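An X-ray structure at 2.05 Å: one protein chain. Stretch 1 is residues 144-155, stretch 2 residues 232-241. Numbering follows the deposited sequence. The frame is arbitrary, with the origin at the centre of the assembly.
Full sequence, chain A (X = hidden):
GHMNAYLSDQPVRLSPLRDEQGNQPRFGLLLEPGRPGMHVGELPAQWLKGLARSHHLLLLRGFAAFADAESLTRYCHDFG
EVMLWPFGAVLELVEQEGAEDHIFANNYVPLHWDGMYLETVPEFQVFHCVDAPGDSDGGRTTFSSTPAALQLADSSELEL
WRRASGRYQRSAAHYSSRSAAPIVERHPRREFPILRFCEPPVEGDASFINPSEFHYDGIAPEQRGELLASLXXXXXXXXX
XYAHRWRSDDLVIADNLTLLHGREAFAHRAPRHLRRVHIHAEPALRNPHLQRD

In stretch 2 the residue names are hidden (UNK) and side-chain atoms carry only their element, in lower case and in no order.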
# COMPACT_ATOMS: atom_id res chain seq x y z
N SER A 144 -5.84 -23.50 8.17
CA SER A 144 -4.55 -23.80 8.77
C SER A 144 -3.44 -23.06 8.05
O SER A 144 -3.35 -23.10 6.82
CB SER A 144 -4.24 -25.31 8.71
OG SER A 144 -5.01 -26.01 9.67
N SER A 145 -2.57 -22.42 8.82
CA SER A 145 -1.39 -21.76 8.25
C SER A 145 -0.28 -22.77 8.04
O SER A 145 0.20 -23.37 9.00
CB SER A 145 -0.91 -20.67 9.20
OG SER A 145 0.45 -20.35 8.93
N THR A 146 0.12 -23.01 6.80
CA THR A 146 1.11 -24.04 6.57
C THR A 146 2.50 -23.64 7.07
O THR A 146 3.26 -24.50 7.51
CB THR A 146 1.12 -24.59 5.12
OG1 THR A 146 1.50 -23.56 4.20
CG2 THR A 146 -0.27 -25.14 4.74
N PRO A 147 2.84 -22.34 7.03
CA PRO A 147 4.12 -21.96 7.64
C PRO A 147 4.14 -22.19 9.15
O PRO A 147 5.18 -22.59 9.68
CB PRO A 147 4.24 -20.46 7.32
CG PRO A 147 3.43 -20.30 6.02
CD PRO A 147 2.24 -21.25 6.23
N ALA A 148 3.02 -21.96 9.84
CA ALA A 148 2.96 -22.26 11.27
C ALA A 148 3.18 -23.76 11.51
O ALA A 148 3.95 -24.15 12.40
CB ALA A 148 1.65 -21.82 11.86
N ALA A 149 2.51 -24.60 10.73
CA ALA A 149 2.68 -26.05 10.85
C ALA A 149 4.14 -26.44 10.65
O ALA A 149 4.67 -27.30 11.37
CB ALA A 149 1.78 -26.79 9.85
N LEU A 150 4.81 -25.79 9.70
CA LEU A 150 6.23 -26.06 9.45
C LEU A 150 7.11 -25.72 10.65
O LEU A 150 8.15 -26.35 10.85
CB LEU A 150 6.73 -25.35 8.19
CG LEU A 150 6.46 -26.05 6.85
CD1 LEU A 150 6.55 -25.07 5.66
CD2 LEU A 150 7.43 -27.23 6.66
N GLN A 151 6.71 -24.74 11.45
CA GLN A 151 7.49 -24.35 12.63
C GLN A 151 7.27 -25.32 13.79
O GLN A 151 8.03 -25.33 14.74
CB GLN A 151 7.13 -22.93 13.10
CG GLN A 151 7.17 -21.85 12.03
CD GLN A 151 8.42 -21.88 11.19
OE1 GLN A 151 9.53 -21.81 11.72
NE2 GLN A 151 8.25 -22.00 9.88
N LEU A 152 6.20 -26.11 13.72
CA LEU A 152 5.88 -27.05 14.79
C LEU A 152 6.56 -28.41 14.60
O LEU A 152 6.74 -29.15 15.56
CB LEU A 152 4.37 -27.24 14.90
CG LEU A 152 3.64 -26.02 15.44
CD1 LEU A 152 2.15 -26.08 15.12
CD2 LEU A 152 3.86 -25.89 16.94
N ALA A 153 6.92 -28.72 13.36
CA ALA A 153 7.48 -30.02 13.04
C ALA A 153 8.83 -30.24 13.72
O ALA A 153 9.65 -29.32 13.77
CB ALA A 153 7.64 -30.15 11.54
N ASP A 154 9.07 -31.44 14.24
CA ASP A 154 10.40 -31.76 14.75
C ASP A 154 11.29 -32.25 13.62
O ASP A 154 10.81 -32.47 12.50
CB ASP A 154 10.34 -32.77 15.91
CG ASP A 154 9.92 -34.16 15.48
OD1 ASP A 154 9.14 -34.79 16.22
OD2 ASP A 154 10.37 -34.64 14.41
N SER A 155 12.57 -32.41 13.92
CA SER A 155 13.58 -32.80 12.94
C SER A 155 13.17 -33.99 12.07
O SER A 155 13.37 -33.98 10.86
CB SER A 155 14.89 -33.13 13.64
OG SER A 155 15.23 -32.11 14.58
N UNK A 232 -1.12 -33.97 10.36
CA UNK A 232 -2.33 -33.62 11.09
C UNK A 232 -2.03 -32.98 12.44
O UNK A 232 -2.70 -32.03 12.84
c UNK A 232 -4.07 -35.20 10.05
n UNK A 232 -6.62 -38.29 7.53
c UNK A 232 -4.73 -36.59 10.19
n UNK A 232 -5.58 -36.90 9.04
n UNK A 232 -5.29 -39.18 9.18
c UNK A 232 -5.83 -38.12 8.58
c UNK A 232 -3.25 -34.83 11.28
N UNK A 233 -1.02 -33.49 13.15
CA UNK A 233 -0.67 -32.94 14.45
C UNK A 233 -0.31 -31.46 14.32
O UNK A 233 -0.66 -30.64 15.16
c UNK A 233 0.52 -33.69 15.06
n UNK A 233 3.41 -33.36 16.24
c UNK A 233 2.22 -33.82 16.95
c UNK A 233 4.07 -32.24 16.53
n UNK A 233 3.65 -31.45 17.51
n UNK A 233 5.15 -31.90 15.83
c UNK A 233 0.91 -33.19 16.44
N UNK A 234 0.41 -31.13 13.26
CA UNK A 234 0.94 -29.77 13.11
C UNK A 234 -0.08 -28.82 12.48
O UNK A 234 -0.21 -27.68 12.90
c UNK A 234 2.25 -29.80 12.32
s UNK A 234 3.63 -30.60 13.21
N UNK A 235 -0.83 -29.31 11.50
CA UNK A 235 -1.84 -28.50 10.84
C UNK A 235 -3.04 -28.21 11.74
O UNK A 235 -3.64 -27.15 11.64
c UNK A 235 -2.29 -29.13 9.52
c UNK A 235 -1.05 -27.71 7.85
c UNK A 235 -1.24 -29.14 8.41
c UNK A 235 -1.64 -30.14 7.32
N UNK A 236 -3.37 -29.15 12.63
CA UNK A 236 -4.52 -28.93 13.52
C UNK A 236 -4.12 -28.38 14.89
O UNK A 236 -4.96 -28.17 15.76
c UNK A 236 -5.37 -30.20 13.68
c UNK A 236 -7.72 -31.17 10.20
c UNK A 236 -6.48 -31.75 10.38
c UNK A 236 -5.73 -31.43 11.50
c UNK A 236 -7.45 -29.95 12.25
o UNK A 236 -8.46 -31.50 9.08
c UNK A 236 -6.20 -30.53 12.45
c UNK A 236 -8.22 -30.27 11.12
N UNK A 237 -2.83 -28.15 15.08
CA UNK A 237 -2.31 -27.55 16.30
C UNK A 237 -2.88 -26.13 16.50
O UNK A 237 -3.06 -25.38 15.53
c UNK A 237 0.63 -27.94 18.36
n UNK A 237 -0.15 -25.92 18.06
n UNK A 237 1.02 -27.12 19.40
c UNK A 237 -0.79 -27.53 16.23
c UNK A 237 0.54 -25.90 19.19
c UNK A 237 -0.12 -27.18 17.52
N UNK A 238 -3.17 -25.76 17.75
CA UNK A 238 -3.73 -24.43 18.05
C UNK A 238 -2.88 -23.26 17.54
O UNK A 238 -3.44 -22.18 17.31
c UNK A 238 -3.79 -24.42 19.59
c UNK A 238 -3.94 -25.88 19.96
c UNK A 238 -3.15 -26.64 18.93
N UNK A 239 -1.57 -23.44 17.38
CA UNK A 239 -0.72 -22.40 16.81
C UNK A 239 -0.94 -22.22 15.31
O UNK A 239 -0.63 -21.17 14.75
o UNK A 239 3.51 -22.85 17.78
c UNK A 239 0.77 -22.68 17.08
c UNK A 239 1.23 -22.50 18.53
n UNK A 239 3.14 -22.84 20.00
c UNK A 239 2.73 -22.75 18.74
N UNK A 240 -1.48 -23.25 14.65
CA UNK A 240 -1.54 -23.29 13.20
C UNK A 240 -2.95 -23.31 12.61
O UNK A 240 -3.12 -23.17 11.40
c UNK A 240 -0.74 -24.47 12.66
N UNK A 241 -3.95 -23.44 13.47
CA UNK A 241 -5.30 -23.79 13.04
C UNK A 241 -6.31 -22.82 13.63
O UNK A 241 -6.22 -22.46 14.80
c UNK A 241 -6.92 -25.76 12.97
c UNK A 241 -8.32 -26.61 11.49
c UNK A 241 -5.62 -25.22 13.50
c UNK A 241 -8.08 -26.06 13.60
n UNK A 241 -7.10 -26.12 11.65
n UNK A 241 -8.94 -26.57 12.65
O HOH W 1 3.88 -22.53 14.68

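Position 232 carries three carbons, a nitrogen, then a carbon bearing two more nitrogens. That is a guanidinium, and the side chain stays out of reach of stretch 1. It is Arg-232.

Position 233 has the same pattern. One terminal nitrogen lies 3.2 Å from Leu-152 O, near the plane of the guanidinium. The residue is Arg-233, and NH2 donates a hydrogen bond to that carbonyl.

Position 234 has one carbon and then one sulfur. Its CB sits 3.9 Å from Ala-149 CB, and the sulfur is 3.8 Å from Leu-152 CB. This is Cys-234, with SG directed into the apolar contact.

Position 235 has four carbons, forked at the second. One branch tip comes 3.6 Å from Ala-149 CB. The fork at the second carbon identifies Leu-235; the tip is CD2. Its backbone O accepts a hydrogen bond from Ser-144 OG at 2.7 Å.

Position 236 has one carbon, then a six-carbon ring bearing an oxygen. It points away from stretch 1. It is Tyr-236.

Position 237 has one carbon and a five-membered ring of three carbons and two nitrogens. Leu-152 packs over one ring face, with CD2 3.9 Å from the ring centroid. The residue is His-237.

Position 238 has three carbons closing a ring onto its own backbone N. It makes no contact with stretch 1. It is Pro-238.

Position 239 has three carbons, the third carrying an oxygen and a nitrogen. The amide oxygen approaches Leu-152 CD2 at 3.2 Å. This is Gln-239. Water 1 donates to its OE1 (3.1 Å) and to Ala-148 O (2.8 Å), bridging the stretches. Its backbone N donates to His-237 ND1 at 2.9 Å.

Position 240 has a single carbon, 3.7 Å from Ala-148 CB. It is Ala-240.

Position 241 has one carbon and a five-membered ring with two nitrogens. One nitrogen is 2.9 Å from Ser-144 OG, which lies at the ring edge. It is His-241, and ND1 donates to that hydroxyl.

The contact joins a polar end to an apolar patch. Ser-144 and His-241 form an antiparallel bridge, and Ser-145 N donates to Ala-240 O at 2.7 Å. Ser-144 OG links two partners, accepting from His-241 and donating to Leu-235. Beyond the bridge, the CA-to-CB bonds of Ala-148, Ala-149 and Leu-152 all point toward stretch 2. The small side chains of Ala-149 and Ala-240 accompany close backbone packing, while Leu-152 reaches Cys-234, His-237 and Ala-240.

Stretch 2 (232-241) RRCLYHPQAH
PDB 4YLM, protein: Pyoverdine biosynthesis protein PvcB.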